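Local coordinates for putative ATP-dependent endonuclease of the OLD family (Thermus scotoductus, PDB 6P74), which degrades linear or supercoiled double-stranded DNA from 5' to 3' as a metal-dependent exodeoxyribonuclease, nicks circular DNA, and hydrolyses ATP in a DNA-stimulated manner, at residues 10-16 with 36-40; 311-317 with 365-369. The contacts are given in a common frame with arbitrary orientation. Residue numbers count along the deposited sequence, not the author numbering.

Contact 1 of 2, residues 10-16 with 36-40; sequences FRCLEDI and TILRA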
# COMPACT_ATOMS: atom_id res chain seq x y z
N PHE A 10 -7.02 8.46 11.09
CA PHE A 10 -6.73 7.62 9.94
C PHE A 10 -5.22 7.59 9.69
O PHE A 10 -4.63 8.59 9.26
CB PHE A 10 -7.50 8.12 8.71
CG PHE A 10 -7.20 7.35 7.47
CD1 PHE A 10 -7.48 5.99 7.39
CD2 PHE A 10 -6.61 7.98 6.37
CE1 PHE A 10 -7.19 5.27 6.25
CE2 PHE A 10 -6.33 7.27 5.23
CZ PHE A 10 -6.62 5.91 5.16
N ARG A 11 -4.60 6.43 9.94
CA ARG A 11 -3.15 6.26 9.83
C ARG A 11 -2.42 7.33 10.64
O ARG A 11 -2.62 7.43 11.86
CB ARG A 11 -2.73 6.26 8.36
CG ARG A 11 -3.14 4.97 7.66
CD ARG A 11 -3.06 5.05 6.14
NE ARG A 11 -3.87 4.01 5.50
CZ ARG A 11 -3.84 3.72 4.20
NH1 ARG A 11 -3.03 4.39 3.38
NH2 ARG A 11 -4.62 2.76 3.71
N CYS A 12 -1.58 8.13 10.00
CA CYS A 12 -0.83 9.15 10.73
C CYS A 12 -1.64 10.42 10.98
O CYS A 12 -1.15 11.30 11.71
CB CYS A 12 0.47 9.49 10.00
SG CYS A 12 0.30 10.03 8.28
N LEU A 13 -2.86 10.54 10.43
CA LEU A 13 -3.64 11.78 10.51
C LEU A 13 -4.55 11.71 11.73
O LEU A 13 -5.68 11.22 11.66
CB LEU A 13 -4.44 11.99 9.23
CG LEU A 13 -3.66 11.99 7.91
CD1 LEU A 13 -4.57 12.24 6.73
CD2 LEU A 13 -2.54 13.02 7.96
N GLU A 14 -4.06 12.22 12.86
CA GLU A 14 -4.87 12.20 14.07
C GLU A 14 -6.07 13.12 13.94
O GLU A 14 -7.21 12.71 14.22
CB GLU A 14 -4.03 12.59 15.28
CG GLU A 14 -4.84 12.79 16.54
CD GLU A 14 -4.02 12.63 17.81
OE1 GLU A 14 -4.54 11.98 18.75
OE2 GLU A 14 -2.88 13.13 17.87
N ASP A 15 -5.85 14.35 13.49
CA ASP A 15 -6.93 15.33 13.33
C ASP A 15 -6.33 16.30 12.32
O ASP A 15 -5.18 16.73 12.48
CB ASP A 15 -7.35 15.87 14.70
CG ASP A 15 -8.55 16.81 14.60
OD1 ASP A 15 -8.82 17.34 13.50
OD2 ASP A 15 -9.23 17.02 15.63
N ILE A 16 -7.10 16.64 11.29
CA ILE A 16 -6.65 17.59 10.27
C ILE A 16 -7.91 18.11 9.60
O ILE A 16 -8.93 17.42 9.50
CB ILE A 16 -5.64 17.13 9.20
CG1 ILE A 16 -6.21 15.92 8.46
CG2 ILE A 16 -4.29 16.81 9.83
CD1 ILE A 16 -5.76 15.80 7.03
N THR A 36 -1.19 10.33 2.57
CA THR A 36 -2.33 9.85 3.35
C THR A 36 -3.54 10.77 3.18
O THR A 36 -4.68 10.31 3.15
CB THR A 36 -1.92 9.71 4.81
OG1 THR A 36 -0.82 8.79 4.91
CG2 THR A 36 -3.08 9.22 5.67
N ILE A 37 -3.31 12.08 3.05
CA ILE A 37 -4.40 12.98 2.68
C ILE A 37 -5.04 12.52 1.38
O ILE A 37 -6.27 12.39 1.28
CB ILE A 37 -3.91 14.44 2.59
CG1 ILE A 37 -3.61 14.99 3.98
CG2 ILE A 37 -4.94 15.31 1.86
CD1 ILE A 37 -2.94 16.35 3.99
N LEU A 38 -4.23 12.27 0.35
CA LEU A 38 -4.80 11.86 -0.93
C LEU A 38 -5.55 10.54 -0.80
O LEU A 38 -6.64 10.39 -1.38
CB LEU A 38 -3.71 11.74 -1.99
CG LEU A 38 -2.93 13.02 -2.27
CD1 LEU A 38 -2.07 12.81 -3.50
CD2 LEU A 38 -3.89 14.18 -2.46
N ARG A 39 -4.99 9.56 -0.07
CA ARG A 39 -5.66 8.26 0.04
C ARG A 39 -7.00 8.39 0.76
O ARG A 39 -7.97 7.70 0.42
CB ARG A 39 -4.76 7.25 0.75
CG ARG A 39 -3.39 7.07 0.08
CD ARG A 39 -3.42 6.17 -1.17
NE ARG A 39 -2.62 4.96 -0.96
CZ ARG A 39 -1.30 4.87 -1.12
NH1 ARG A 39 -0.61 5.93 -1.52
NH2 ARG A 39 -0.68 3.73 -0.89
N ALA A 40 -7.09 9.29 1.75
CA ALA A 40 -8.34 9.49 2.46
C ALA A 40 -9.44 9.98 1.52
O ALA A 40 -10.59 9.52 1.60
CB ALA A 40 -8.15 10.47 3.61
O HOH W 1 -1.21 6.46 3.29

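Contact 2 of 2, residues 311-317 with 365-369; sequences SPIFADV and NEVLF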
# COMPACT_ATOMS: atom_id res chain seq x y z
N SER A 311 8.12 18.70 -6.58
CA SER A 311 8.75 19.50 -7.61
C SER A 311 8.46 20.97 -7.39
O SER A 311 7.30 21.34 -7.21
CB SER A 311 8.23 19.10 -8.99
OG SER A 311 8.69 20.01 -9.98
N PRO A 312 9.48 21.84 -7.38
CA PRO A 312 9.20 23.28 -7.34
C PRO A 312 8.51 23.80 -8.60
O PRO A 312 8.12 24.97 -8.64
CB PRO A 312 10.58 23.91 -7.15
CG PRO A 312 11.55 22.88 -7.66
CD PRO A 312 10.92 21.53 -7.39
N ILE A 313 8.37 22.99 -9.63
CA ILE A 313 7.68 23.48 -10.81
C ILE A 313 6.17 23.43 -10.61
O ILE A 313 5.45 24.31 -11.08
CB ILE A 313 8.15 22.70 -12.05
CG1 ILE A 313 9.60 23.09 -12.38
CG2 ILE A 313 7.24 22.94 -13.23
CD1 ILE A 313 10.41 21.93 -12.98
N PHE A 314 5.68 22.44 -9.85
CA PHE A 314 4.26 22.30 -9.54
C PHE A 314 3.85 23.01 -8.25
O PHE A 314 2.65 23.04 -7.92
CB PHE A 314 3.89 20.82 -9.44
CG PHE A 314 3.89 20.11 -10.76
CD1 PHE A 314 5.07 19.56 -11.27
CD2 PHE A 314 2.72 19.98 -11.50
CE1 PHE A 314 5.08 18.91 -12.50
CE2 PHE A 314 2.72 19.33 -12.73
CZ PHE A 314 3.89 18.79 -13.22
N ALA A 315 4.78 23.57 -7.50
CA ALA A 315 4.43 24.25 -6.25
C ALA A 315 4.92 25.68 -6.39
O ALA A 315 6.06 26.00 -6.02
CB ALA A 315 5.02 23.53 -5.06
N ASP A 316 4.06 26.54 -6.93
CA ASP A 316 4.40 27.90 -7.32
C ASP A 316 4.11 28.86 -6.17
O ASP A 316 2.97 28.95 -5.72
CB ASP A 316 3.61 28.31 -8.55
CG ASP A 316 4.24 29.45 -9.30
OD1 ASP A 316 4.50 30.52 -8.69
OD2 ASP A 316 4.51 29.25 -10.51
N VAL A 317 5.14 29.59 -5.71
CA VAL A 317 4.90 30.53 -4.62
C VAL A 317 3.95 31.64 -5.03
O VAL A 317 3.24 32.21 -4.19
CB VAL A 317 6.22 31.10 -4.07
CG1 VAL A 317 6.87 31.86 -5.12
CG2 VAL A 317 5.97 32.03 -2.94
N ASN A 365 10.72 28.71 -5.56
CA ASN A 365 9.77 27.77 -4.95
C ASN A 365 10.45 26.76 -4.03
O ASN A 365 9.77 26.16 -3.20
CB ASN A 365 8.97 27.04 -6.05
CG ASN A 365 8.20 28.00 -6.95
OD1 ASN A 365 7.77 29.07 -6.53
ND2 ASN A 365 8.02 27.60 -8.21
N GLU A 366 11.76 26.56 -4.18
CA GLU A 366 12.52 25.71 -3.26
C GLU A 366 12.24 26.04 -1.80
O GLU A 366 12.38 25.18 -0.92
CB GLU A 366 14.02 25.86 -3.53
CG GLU A 366 14.46 25.40 -4.91
CD GLU A 366 14.38 23.90 -5.06
OE1 GLU A 366 14.24 23.19 -4.03
OE2 GLU A 366 14.46 23.43 -6.22
N VAL A 367 11.87 27.29 -1.51
CA VAL A 367 11.54 27.63 -0.13
C VAL A 367 10.52 26.67 0.44
O VAL A 367 10.51 26.41 1.64
CB VAL A 367 11.02 29.08 -0.04
CG1 VAL A 367 11.18 29.59 1.36
CG2 VAL A 367 11.80 29.96 -0.95
N LEU A 368 9.64 26.13 -0.40
CA LEU A 368 8.56 25.29 0.09
C LEU A 368 9.04 23.90 0.49
O LEU A 368 8.29 23.17 1.13
CB LEU A 368 7.46 25.16 -0.95
CG LEU A 368 6.90 26.49 -1.45
CD1 LEU A 368 6.08 26.25 -2.71
CD2 LEU A 368 6.08 27.16 -0.37
N PHE A 369 10.27 23.52 0.15
CA PHE A 369 10.74 22.17 0.41
C PHE A 369 11.85 22.11 1.45
O PHE A 369 12.39 21.04 1.69
CB PHE A 369 11.19 21.53 -0.91
CG PHE A 369 10.11 21.53 -1.92
CD1 PHE A 369 9.04 20.66 -1.79
CD2 PHE A 369 10.10 22.43 -2.95
CE1 PHE A 369 8.01 20.66 -2.70
CE2 PHE A 369 9.07 22.44 -3.86
CZ PHE A 369 8.03 21.57 -3.74

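Contact 1 of 2, residues 10-16 with 36-40
A tight hairpin lying on a helix rests here partly on apolar contacts, with the methyl of Thr-36 at their centre. This methyl, CG2 of Thr-36, meets Leu-13 CD1 at 3.5 Å, Phe-10 CD2 at 3.8 Å and Arg-11 CB at 4.0 Å, so three residues of the turn converge on one small group. Along the helix the same surface continues: Phe-10 CD2 lies 4.0 Å from Ala-40 CB, while Ile-37 CG1 receives both Ile-16 CD1 at 3.8 Å and Leu-13 CD1 at 4.0 Å.

What presents Phe-10, Arg-11 and Leu-13 is a type II' beta turn from Phe-10 to Leu-13, closed by paired backbone bonds, Leu-13 N to Phe-10 O (2.9 Å) and Phe-10 N to Leu-13 O (3.1 Å); Ile-16 comes from the strand that follows. The turn links antiparallel strands 2-10 and 13-19 and sits against helix 34-45 of the ATPase domain, whose first turn carries the last P-loop (Walker A) residues, Lys-34 and Thr-35; Val-7 and Leu-5 of strand 2-10 extend the apolar layer.

Polar groups connect the segments through solvent: one water accepts from Arg-11 NH1 (2.8 Å) and also hydrogen-bonds Thr-36 OG1 (2.9 Å). Like charges also approach, Arg-11 NH1 standing 4.4 Å from Arg-39 NE, but each arginine has an acidic partner elsewhere, Asp-60 for Arg-11 and Glu-276 for Arg-39.

Contact 2 of 2, residues 311-317 with 365-369
Ala-315 forms the apolar centre, its CB lying 3.7 Å from Leu-368 CD1 and 3.8 Å from Phe-369 CZ. Here a loop that follows a core strand of a P-loop ATPase, strand 304-308, meets a 3-10 turn at residues 365-368, shortly before the first strand of the Toprim domain, 372-376. Elements of both domains close around the junction: Val-27 of the ATPase strand 23-27 touches Ala-315 and Phe-369, and helix 409-422 of the Toprim domain packs on Val-317 and Leu-368.

Further out, Pro-312 rests beside the Phe-369 ring: Pro-312 CB lies 3.9 Å from Phe-369 CE2 and 3.7 Å from Asn-365 CB. The short 3-10 turn, held by Leu-368 N to Asn-365 O at 2.8 Å and Phe-369 N to Glu-366 O at 2.9 Å, lets Asn-365, Leu-368 and Phe-369 all direct their CA-to-CB bonds toward the loop.

At the polar edge the side-chain amide of Asn-365 bridges two points of the loop's backbone. Ser-311 shapes the start of that loop as an ST turn, its OG accepting from Ile-313 N at 3.0 Å and also hydrogen-bonding Gln-287 of helix 284-299. Asn-365 ND2 donates to Pro-312 O at 2.7 Å, and Asn-365 OD1 accepts from Val-317 N at 2.8 Å.

In the fold
The two contacts are separate, their centres 23 Å and their nearest atoms about 12 Å apart; contact 1 lies beside the inferred ATP site and contact 2 near it without touching. In contact 1 the side chain of Thr-36 lies about 4 Å from a bound sulfate, probably from the crystallisation liquor, and Arg-39 is one helical turn beyond Thr-35, an inferred ATP-binding residue, with their side chains about 3 Å apart. Contact 2 stands further off, with the side chain of Phe-369 about 7 Å from that of Lys-34. Residues 10-16 with 36-40 join elements within the ATPase domain, whereas 311-317 with 365-369 lie where it meets the Toprim nuclease domain.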